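Local atomic coordinates of auracyanin A (Chloroflexus aurantiacus, PDB entry 2AAN), a protein that probably serves as a soluble electron acceptor for the membrane-bound alternative complex III, carrying the electron on a single blue copper centre. Residues E28-D33 against A54-N59; A83-P88 against S98-G103; V19-G24 against V45-K50; V109-P114 against G134-N139. All coordinates share one frame; numbering follows the deposited sequence.

Interaction 1 (E28-D33 against A54-N59); sequences EELAFD and AVQQHN. With CU (copper (II) ion), chain B.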
# COMPACT_ATOMS: atom_id res chain seq x y z
N GLU A 28 10.02 -9.16 9.83
CA GLU A 28 10.29 -10.01 8.69
C GLU A 28 9.04 -10.69 8.12
O GLU A 28 9.13 -11.40 7.12
CB GLU A 28 11.31 -11.08 9.08
CG GLU A 28 12.63 -10.51 9.51
CD GLU A 28 13.35 -9.77 8.42
OE1 GLU A 28 14.22 -8.95 8.77
OE2 GLU A 28 13.04 -10.00 7.21
N GLU A 29 7.88 -10.42 8.71
CA GLU A 29 6.64 -11.08 8.31
C GLU A 29 6.05 -10.42 7.06
O GLU A 29 6.33 -9.27 6.76
CB GLU A 29 5.60 -10.97 9.43
CG GLU A 29 5.99 -11.69 10.70
CD GLU A 29 6.10 -13.19 10.49
OE1 GLU A 29 5.31 -13.76 9.69
OE2 GLU A 29 6.97 -13.80 11.14
N LEU A 30 5.16 -11.16 6.41
CA LEU A 30 4.41 -10.70 5.27
C LEU A 30 3.13 -10.04 5.81
O LEU A 30 2.03 -10.56 5.69
CB LEU A 30 4.11 -11.86 4.33
CG LEU A 30 5.21 -12.23 3.33
CD1 LEU A 30 6.66 -11.99 3.73
CD2 LEU A 30 5.04 -13.54 2.76
N ALA A 31 3.30 -8.86 6.39
CA ALA A 31 2.24 -8.17 7.13
C ALA A 31 2.70 -6.76 7.30
O ALA A 31 3.91 -6.51 7.48
CB ALA A 31 2.04 -8.78 8.51
N PHE A 32 1.74 -5.85 7.26
CA PHE A 32 1.93 -4.50 7.75
C PHE A 32 1.81 -4.54 9.26
O PHE A 32 1.05 -5.33 9.82
CB PHE A 32 0.90 -3.54 7.16
CG PHE A 32 1.01 -3.35 5.67
CD1 PHE A 32 0.10 -3.95 4.82
CD2 PHE A 32 1.97 -2.52 5.14
CE1 PHE A 32 0.18 -3.74 3.43
CE2 PHE A 32 2.09 -2.34 3.78
CZ PHE A 32 1.19 -2.97 2.92
N ASP A 33 2.53 -3.65 9.91
CA ASP A 33 2.43 -3.52 11.38
C ASP A 33 1.22 -2.78 11.90
O ASP A 33 1.06 -2.67 13.08
CB ASP A 33 3.71 -2.95 12.00
CG ASP A 33 4.01 -1.49 11.65
OD1 ASP A 33 3.23 -0.75 11.03
OD2 ASP A 33 5.10 -1.07 12.09
N ALA A 54 15.35 -6.50 6.27
CA ALA A 54 16.59 -6.27 5.55
C ALA A 54 16.56 -7.03 4.24
O ALA A 54 17.37 -6.80 3.37
CB ALA A 54 17.75 -6.75 6.41
N VAL A 55 15.58 -7.94 4.07
CA VAL A 55 15.64 -8.93 2.98
C VAL A 55 14.35 -9.07 2.15
O VAL A 55 14.21 -9.98 1.33
CB VAL A 55 16.05 -10.30 3.56
CG1 VAL A 55 17.40 -10.19 4.28
CG2 VAL A 55 14.98 -10.84 4.53
N GLN A 56 13.42 -8.14 2.33
CA GLN A 56 12.20 -8.16 1.59
C GLN A 56 12.17 -6.80 0.94
O GLN A 56 12.78 -5.85 1.47
CB GLN A 56 11.05 -8.32 2.53
CG GLN A 56 11.01 -9.65 3.21
CD GLN A 56 10.49 -10.74 2.31
OE1 GLN A 56 10.04 -10.50 1.18
NE2 GLN A 56 10.49 -11.95 2.83
N GLN A 57 11.52 -6.75 -0.22
CA GLN A 57 10.99 -5.51 -0.75
C GLN A 57 9.52 -5.48 -0.39
O GLN A 57 8.91 -6.52 -0.30
CB GLN A 57 11.21 -5.35 -2.28
CG GLN A 57 11.07 -6.61 -3.05
CD GLN A 57 11.26 -6.45 -4.52
OE1 GLN A 57 11.41 -5.34 -5.03
NE2 GLN A 57 11.23 -7.57 -5.22
N HIS A 58 8.97 -4.29 -0.21
CA HIS A 58 7.55 -4.11 0.02
C HIS A 58 7.10 -2.80 -0.62
O HIS A 58 7.87 -1.84 -0.74
CB HIS A 58 7.25 -3.94 1.51
CG HIS A 58 7.52 -5.16 2.35
ND1 HIS A 58 6.79 -6.32 2.24
CD2 HIS A 58 8.44 -5.39 3.32
CE1 HIS A 58 7.24 -7.21 3.11
NE2 HIS A 58 8.23 -6.66 3.80
N ASN A 59 5.80 -2.72 -0.86
CA ASN A 59 5.17 -1.44 -1.13
C ASN A 59 3.85 -1.31 -0.37
O ASN A 59 3.45 -2.23 0.35
CB ASN A 59 5.05 -1.17 -2.64
CG ASN A 59 4.26 -2.22 -3.39
OD1 ASN A 59 3.46 -2.91 -2.81
ND2 ASN A 59 4.50 -2.36 -4.71
CU CU B . 5.43 -6.83 0.77
O HOH W 1 11.37 -11.82 5.65
O HOH W 2 8.66 -8.11 6.21
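His58 and Glu29 are joined through a water on the side of the imidazole remote from the copper. ND1 of the ring binds the metal at 2.1 Å. The other nitrogen, NE2, donates to the water 2.8 Å away, which in turn donates to Glu29 O at 2.7 Å. Cys123, His128 and Met132 complete the copper site, which lies, as in other cupredoxins, among loops at one end of the beta sandwich. A second water gathers the outer part of the contact: it donates to Glu28 O and Glu28 OE2 and accepts from Gln56 NE2 at 3.0 Å. The bend of Glu28 at chi2 (-64°) sets CD, the carbon that carries OE2; this oxygen also takes a hydrogen bond from Ser53 while resting 3.4 Å from Val55 CG2. Leu30, at the centre of an inverse gamma turn, has CD1 3.9 Å from Gln56 NE2, the two side chains crossing at about a right angle, and Gln56 in turn packs on His128. Deeper in, Phe32 turns its edge to the buried Asn59 O, with CZ 3.5 Å away; that oxygen has no polar partner in the model. Asn59 is fixed by side-chain hydrogen bonds to Asn85 and the Thr124 amide.

Interaction 2 (A83-P88 against S98-G103); sequences AANYLP and SPLANG
Asn85 and Leu100 both send CG anti to their backbone N (chi1 -158° and -169°), and the two side chains slide past each other in opposite directions. This sets CG of Asn85 beside the 98-103 segment, and the two ends of the carboxamide do different work. ND2 donates to Ser98 O at 2.7 Å, approaching nearly along the C=O axis but with an N-H...O angle of 141°, so the bond is short yet bent. OD1 lies against the aliphatic side of Leu100, 3.3 Å from CB and 3.5 Å from CD1, while it accepts a hydrogen bond from Asn59 ND2. Asn85 and Tyr86 both have left-handed helical backbone angles, in a tight turn closed by Leu87 N to Ala84 O at 2.9 Å. This turn follows helix 67-80, which lies in the connection between strands 61-63 and 94-97 of the cupredoxin fold, and the contact ties it to the loop that leads from strand 94-97 to strand 106-112. An alanine in place of Asn85 would probably leave Ser98 O and Asn59 ND2 without these bonds and open a gap beside Leu100. The other methyl of Leu100, CD2, reaches the Tyr86 ring obliquely, 4.1 Å from CE1, and the Tyr86 hydroxyl is hydrogen-bonded to Gln57 beyond. Ser98 OG donates to Pro99 O at 2.8 Å, from above the carbonyl plane, and also bonds to the Trp60 amide. The nearest atom of the Leu100 side chain is about 7 Å from the copper, while the Ala101 backbone bonds to that of the ligand His58.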
# COMPACT_ATOMS: atom_id res chain seq x y z
N ALA A 83 10.61 -2.59 -11.88
CA ALA A 83 10.73 -1.25 -12.43
C ALA A 83 9.36 -0.55 -12.58
O ALA A 83 9.31 0.67 -12.63
CB ALA A 83 11.48 -1.29 -13.75
N ALA A 84 8.28 -1.33 -12.62
CA ALA A 84 6.90 -0.83 -12.62
C ALA A 84 6.25 -0.98 -11.25
O ALA A 84 5.02 -0.99 -11.15
CB ALA A 84 6.08 -1.60 -13.62
N ASN A 85 7.07 -1.14 -10.22
CA ASN A 85 6.60 -1.27 -8.85
C ASN A 85 5.66 -2.46 -8.73
O ASN A 85 4.75 -2.44 -7.93
CB ASN A 85 5.90 0.04 -8.40
CG ASN A 85 5.83 0.22 -6.83
OD1 ASN A 85 6.38 -0.57 -6.06
ND2 ASN A 85 5.16 1.28 -6.40
N TYR A 86 5.90 -3.52 -9.51
CA TYR A 86 5.00 -4.68 -9.51
C TYR A 86 3.56 -4.21 -9.59
O TYR A 86 2.70 -4.69 -8.85
CB TYR A 86 5.22 -5.55 -8.27
CG TYR A 86 6.62 -6.12 -8.18
CD1 TYR A 86 7.55 -5.57 -7.33
CD2 TYR A 86 7.02 -7.20 -8.97
CE1 TYR A 86 8.84 -6.10 -7.23
CE2 TYR A 86 8.31 -7.74 -8.88
CZ TYR A 86 9.22 -7.16 -8.00
OH TYR A 86 10.50 -7.67 -7.91
N LEU A 87 3.30 -3.28 -10.50
CA LEU A 87 1.94 -2.76 -10.68
C LEU A 87 1.60 -2.60 -12.14
O LEU A 87 2.48 -2.43 -12.97
CB LEU A 87 1.83 -1.38 -10.03
CG LEU A 87 1.64 -1.33 -8.52
CD1 LEU A 87 1.66 0.14 -8.14
CD2 LEU A 87 0.34 -1.97 -8.10
N PRO A 88 0.30 -2.65 -12.45
CA PRO A 88 -0.14 -2.32 -13.81
C PRO A 88 -0.05 -0.83 -14.10
O PRO A 88 -0.22 0.02 -13.20
CB PRO A 88 -1.59 -2.76 -13.83
CG PRO A 88 -2.02 -2.65 -12.44
CD PRO A 88 -0.83 -2.99 -11.58
N SER A 98 2.91 3.92 -2.89
CA SER A 98 4.23 4.16 -2.34
C SER A 98 5.28 3.77 -3.40
O SER A 98 5.06 2.87 -4.21
CB SER A 98 4.48 3.41 -1.04
OG SER A 98 4.83 2.08 -1.31
N PRO A 99 6.42 4.44 -3.38
CA PRO A 99 7.55 3.89 -4.08
C PRO A 99 7.83 2.49 -3.53
O PRO A 99 7.39 2.15 -2.43
CB PRO A 99 8.68 4.85 -3.71
CG PRO A 99 8.02 6.09 -3.38
CD PRO A 99 6.77 5.69 -2.70
N LEU A 100 8.59 1.69 -4.27
CA LEU A 100 9.01 0.39 -3.84
C LEU A 100 10.08 0.51 -2.80
O LEU A 100 11.09 1.14 -3.02
CB LEU A 100 9.54 -0.38 -5.03
CG LEU A 100 9.82 -1.87 -4.93
CD1 LEU A 100 8.64 -2.67 -4.47
CD2 LEU A 100 10.22 -2.36 -6.29
N ALA A 101 9.90 -0.14 -1.66
CA ALA A 101 10.87 -0.00 -0.59
C ALA A 101 11.76 -1.24 -0.53
O ALA A 101 11.29 -2.34 -0.34
CB ALA A 101 10.21 0.26 0.70
N ASN A 102 13.06 -1.03 -0.71
CA ASN A 102 14.04 -2.09 -0.54
C ASN A 102 14.34 -2.31 0.91
O ASN A 102 13.80 -1.62 1.78
CB ASN A 102 15.30 -1.74 -1.33
CG ASN A 102 15.06 -1.80 -2.83
OD1 ASN A 102 14.23 -2.58 -3.31
ND2 ASN A 102 15.77 -0.98 -3.57
N GLY A 103 15.20 -3.29 1.19
CA GLY A 103 15.59 -3.62 2.56
C GLY A 103 15.95 -2.41 3.42
O GLY A 103 16.73 -1.56 2.99

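Interaction 3 (V19-G24 against V45-K50); sequences VTIEIG and VTIRFK
Phe49 sets its ring obliquely against the end of strand 19-24, with CE1 3.6 Å from Gly24 C and CD1 4.0 Å from Ile23 CG2. CG, anti to the backbone N (chi1 177°), starts the ring off toward Gly24, and the ring also meets Phe32 and the CB of the copper ligand His58. An alanine here would probably open a gap between Ile23, Gly24, Phe32 and the CB of His58. The other flat groups, the Glu22 carboxylate and the Arg48 guanidinium, have planes 85° apart, though the side chains lie side by side, pointing the same way. Glu22 OE2 lies at the guanidinium edge but 4.1 Å from Arg48 NE, beyond a salt bridge, and nearer the aliphatic part, 3.5 Å from CD. Arg48 has a long, weak ion pair with Glu108. The strands run parallel, joined by five hydrogen bonds that alternate in direction, from Thr46 N to Val19 O through to Lys50 N to Ile23 O. Strand 19-24 is an outer strand of one sheet of the cupredoxin sandwich, with strand 44-50 between it and strand 106-112. On the Phe49 face Ile21 CD1 touches Val45 CG1 and Ile23 CG2 touches Ile47 CG2, each at 3.6 Å, and strand 36-39 of the other sheet packs against this layer. On the opposite face a water links Val19 O with Thr46 OG1, a hydroxyl also bonded to Thr110.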
# COMPACT_ATOMS: atom_id res chain seq x y z
N VAL A 19 -1.41 15.32 7.79
CA VAL A 19 -0.84 14.39 8.75
C VAL A 19 0.05 13.37 8.08
O VAL A 19 -0.07 13.08 6.88
CB VAL A 19 -1.92 13.62 9.51
CG1 VAL A 19 -2.74 14.57 10.35
CG2 VAL A 19 -2.79 12.75 8.54
N THR A 20 0.99 12.85 8.85
CA THR A 20 1.75 11.73 8.41
C THR A 20 1.21 10.53 9.19
O THR A 20 0.94 10.61 10.37
CB THR A 20 3.25 11.88 8.69
OG1 THR A 20 3.79 12.92 7.87
CG2 THR A 20 4.00 10.58 8.38
N ILE A 21 1.05 9.42 8.50
CA ILE A 21 0.74 8.17 9.16
C ILE A 21 1.95 7.25 8.97
O ILE A 21 2.39 7.00 7.84
CB ILE A 21 -0.51 7.52 8.59
CG1 ILE A 21 -1.73 8.36 8.91
CG2 ILE A 21 -0.66 6.11 9.17
CD1 ILE A 21 -2.93 7.93 8.13
N GLU A 22 2.49 6.78 10.09
CA GLU A 22 3.64 5.88 10.07
C GLU A 22 3.12 4.47 9.92
O GLU A 22 2.20 4.08 10.59
CB GLU A 22 4.41 5.94 11.37
CG GLU A 22 4.62 7.30 11.95
CD GLU A 22 5.77 8.01 11.34
OE1 GLU A 22 5.98 9.18 11.73
OE2 GLU A 22 6.48 7.42 10.49
N ILE A 23 3.73 3.70 9.03
CA ILE A 23 3.38 2.29 8.95
C ILE A 23 4.60 1.56 8.49
O ILE A 23 5.47 2.14 7.86
CB ILE A 23 2.16 2.04 8.01
CG1 ILE A 23 1.71 0.58 8.05
CG2 ILE A 23 2.44 2.54 6.59
CD1 ILE A 23 0.38 0.35 7.39
N GLY A 24 4.68 0.27 8.82
CA GLY A 24 5.84 -0.48 8.39
C GLY A 24 5.48 -1.92 8.15
O GLY A 24 4.34 -2.30 8.25
N VAL A 45 -2.81 13.19 3.48
CA VAL A 45 -2.19 12.08 4.19
C VAL A 45 -0.85 11.76 3.55
O VAL A 45 -0.77 11.57 2.33
CB VAL A 45 -3.05 10.78 4.09
CG1 VAL A 45 -2.40 9.63 4.97
CG2 VAL A 45 -4.48 11.04 4.49
N THR A 46 0.22 11.80 4.34
CA THR A 46 1.51 11.29 3.94
C THR A 46 1.67 9.93 4.65
O THR A 46 1.66 9.86 5.87
CB THR A 46 2.68 12.26 4.28
OG1 THR A 46 2.50 13.52 3.59
CG2 THR A 46 4.03 11.63 3.85
N ILE A 47 1.75 8.87 3.88
CA ILE A 47 2.14 7.56 4.40
C ILE A 47 3.65 7.45 4.35
O ILE A 47 4.27 7.65 3.30
CB ILE A 47 1.47 6.41 3.59
CG1 ILE A 47 -0.06 6.46 3.72
CG2 ILE A 47 2.07 5.06 4.01
CD1 ILE A 47 -0.58 5.97 5.01
N ARG A 48 4.24 7.25 5.51
CA ARG A 48 5.65 7.01 5.64
C ARG A 48 5.81 5.53 5.98
O ARG A 48 5.56 5.10 7.10
CB ARG A 48 6.22 7.91 6.72
CG ARG A 48 7.74 7.82 6.88
CD ARG A 48 8.25 8.86 7.88
NE ARG A 48 9.66 8.63 8.21
CZ ARG A 48 10.70 9.03 7.48
NH1 ARG A 48 10.53 9.70 6.33
NH2 ARG A 48 11.93 8.74 7.89
N PHE A 49 6.19 4.76 4.98
CA PHE A 49 6.26 3.32 5.08
C PHE A 49 7.68 2.91 5.31
O PHE A 49 8.55 3.19 4.51
CB PHE A 49 5.73 2.72 3.79
CG PHE A 49 5.81 1.24 3.73
CD1 PHE A 49 5.31 0.45 4.74
CD2 PHE A 49 6.38 0.62 2.63
CE1 PHE A 49 5.34 -0.93 4.66
CE2 PHE A 49 6.44 -0.77 2.56
CZ PHE A 49 5.93 -1.55 3.62
N LYS A 50 7.89 2.27 6.44
CA LYS A 50 9.20 1.85 6.85
C LYS A 50 9.31 0.35 6.66
O LYS A 50 8.57 -0.45 7.27
CB LYS A 50 9.41 2.19 8.32
CG LYS A 50 10.83 1.93 8.81
CD LYS A 50 10.90 2.23 10.32
CE LYS A 50 12.35 2.22 10.85
NZ LYS A 50 13.17 1.12 10.26
O HOH W 3 0.88 15.19 4.98
O HOH W 4 7.10 4.76 9.45

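Interaction 4 (V109-P114 against G134-N139); sequences VTFTAP and GKLVVN. With SO4 (sulfate ion), chain D.
Pro114 O is buried against a methyl group, 3.4 Å from Val138 CG1, and has no polar partner anywhere in the model. Nothing else polar crosses between the two segments: the contact is made by apolar groups. Val138 uses both branches, with CG1, anti to the backbone N (chi1 -173°), also 4.3 Å from Ala113 CB, while CG2 meets Pro114 CG at 4.2 Å. Two residues back, on the same face of the strand, Leu136 points CD2 at the rim of the Phe111 ring, 4.4 Å from CZ and near the ring plane. The same methyl comes near Pro114 CD at 4.5 Å. The contact lies in the interior of the cupredoxin sandwich: Phe111 is on strand 106-112 of one sheet, Leu136 and Val138 on strand 133-138 of the other, and the side chains fill the space between them. Strand 36-39 adds Leu37 and Val39 beside Leu136, and Tyr119 touches both Pro114 and Val138. Lys135, on the other face of its strand, turns away from this interior. A bend at chi3 (80°) sets its CE, and NZ donates to O1 of a sulfate ion, probably from the crystallisation liquor, at 2.8 Å; it also forms a long, weak ion pair with Glu36.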
# COMPACT_ATOMS: atom_id res chain seq x y z
N VAL A 109 4.50 8.28 0.47
CA VAL A 109 3.53 8.75 -0.52
C VAL A 109 2.55 9.72 0.12
O VAL A 109 1.98 9.41 1.14
CB VAL A 109 2.76 7.59 -1.19
CG1 VAL A 109 2.34 6.56 -0.18
CG2 VAL A 109 1.54 8.13 -1.94
N THR A 110 2.38 10.90 -0.48
CA THR A 110 1.37 11.87 -0.04
C THR A 110 0.19 11.83 -1.00
O THR A 110 0.37 11.87 -2.23
CB THR A 110 1.97 13.31 0.01
OG1 THR A 110 3.12 13.33 0.87
CG2 THR A 110 0.97 14.31 0.50
N PHE A 111 -1.02 11.73 -0.45
CA PHE A 111 -2.23 11.72 -1.28
C PHE A 111 -3.37 12.43 -0.55
O PHE A 111 -3.31 12.68 0.63
CB PHE A 111 -2.64 10.29 -1.66
CG PHE A 111 -3.08 9.44 -0.48
CD1 PHE A 111 -4.42 9.23 -0.20
CD2 PHE A 111 -2.14 8.79 0.31
CE1 PHE A 111 -4.83 8.44 0.85
CE2 PHE A 111 -2.54 7.98 1.37
CZ PHE A 111 -3.88 7.81 1.64
N THR A 112 -4.37 12.83 -1.32
CA THR A 112 -5.61 13.36 -0.79
C THR A 112 -6.52 12.18 -0.51
O THR A 112 -6.81 11.39 -1.41
CB THR A 112 -6.30 14.28 -1.79
OG1 THR A 112 -5.45 15.42 -2.05
CG2 THR A 112 -7.66 14.75 -1.25
N ALA A 113 -7.02 12.08 0.71
CA ALA A 113 -7.84 10.91 1.06
C ALA A 113 -9.07 10.91 0.21
O ALA A 113 -9.64 11.98 -0.05
CB ALA A 113 -8.24 10.96 2.48
N PRO A 114 -9.51 9.72 -0.24
CA PRO A 114 -10.68 9.63 -1.10
C PRO A 114 -12.00 9.95 -0.38
O PRO A 114 -12.00 10.41 0.75
CB PRO A 114 -10.66 8.17 -1.55
CG PRO A 114 -9.93 7.45 -0.46
CD PRO A 114 -8.89 8.40 -0.00
N GLY A 134 -4.32 -4.51 4.57
CA GLY A 134 -5.00 -3.82 5.63
C GLY A 134 -6.13 -2.98 5.08
O GLY A 134 -6.49 -3.09 3.90
N LYS A 135 -6.67 -2.14 5.95
CA LYS A 135 -7.87 -1.37 5.67
C LYS A 135 -7.67 0.12 6.02
O LYS A 135 -7.22 0.43 7.10
CB LYS A 135 -8.98 -1.94 6.54
CG LYS A 135 -10.36 -1.42 6.36
CD LYS A 135 -11.34 -2.25 7.19
CE LYS A 135 -11.34 -1.83 8.67
NZ LYS A 135 -12.27 -2.68 9.51
N LEU A 136 -8.01 1.01 5.09
CA LEU A 136 -8.03 2.45 5.33
C LEU A 136 -9.51 2.86 5.54
O LEU A 136 -10.33 2.65 4.66
CB LEU A 136 -7.44 3.21 4.15
CG LEU A 136 -7.56 4.73 4.31
CD1 LEU A 136 -6.55 5.22 5.35
CD2 LEU A 136 -7.36 5.45 2.99
N VAL A 137 -9.81 3.42 6.70
CA VAL A 137 -11.15 3.95 7.00
C VAL A 137 -11.13 5.45 6.80
O VAL A 137 -10.36 6.16 7.45
CB VAL A 137 -11.57 3.63 8.43
CG1 VAL A 137 -13.02 4.10 8.69
CG2 VAL A 137 -11.49 2.12 8.69
N VAL A 138 -11.98 5.92 5.90
CA VAL A 138 -12.09 7.35 5.63
C VAL A 138 -13.47 7.79 6.10
O VAL A 138 -14.48 7.24 5.64
CB VAL A 138 -11.92 7.65 4.14
CG1 VAL A 138 -11.87 9.17 3.91
CG2 VAL A 138 -10.66 7.02 3.61
N ASN A 139 -13.49 8.74 7.03
CA ASN A 139 -14.74 9.25 7.62
C ASN A 139 -15.24 10.51 6.94
O ASN A 139 -14.45 11.37 6.55
CB ASN A 139 -14.55 9.48 9.12
CG ASN A 139 -14.38 8.19 9.89
OD1 ASN A 139 -13.47 8.04 10.70
ND2 ASN A 139 -15.27 7.22 9.63
S SO4 D . -15.42 -1.84 8.51
O1 SO4 D . -14.47 -2.68 7.81
O2 SO4 D . -16.69 -1.85 7.79
O3 SO4 D . -14.94 -0.46 8.64
O4 SO4 D . -15.60 -2.39 9.85

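Interactions 3 and 4 both reach the sheet in which strands 44-50 and 106-112 are hydrogen-bonded neighbours, but differ in kind: interaction 3 is backbone pairing within the sheet, with one apolar and one more polar face, whereas interaction 4 is apolar packing across the sandwich and is the buried one. Interactions 1 and 2 join loops at the copper end and are partly buried; interaction 1 relies on waters and a metal ligand, interaction 2 on a side-chain amide bonded to a backbone carbonyl. They meet through Gln57 with Tyr86 and through the His58 and Ala101 backbones. Phe49 of interaction 3 packs on both Phe32 and His58, linking the sheet to interaction 1; interaction 4 lies about 20 Å from interaction 1, centre to centre.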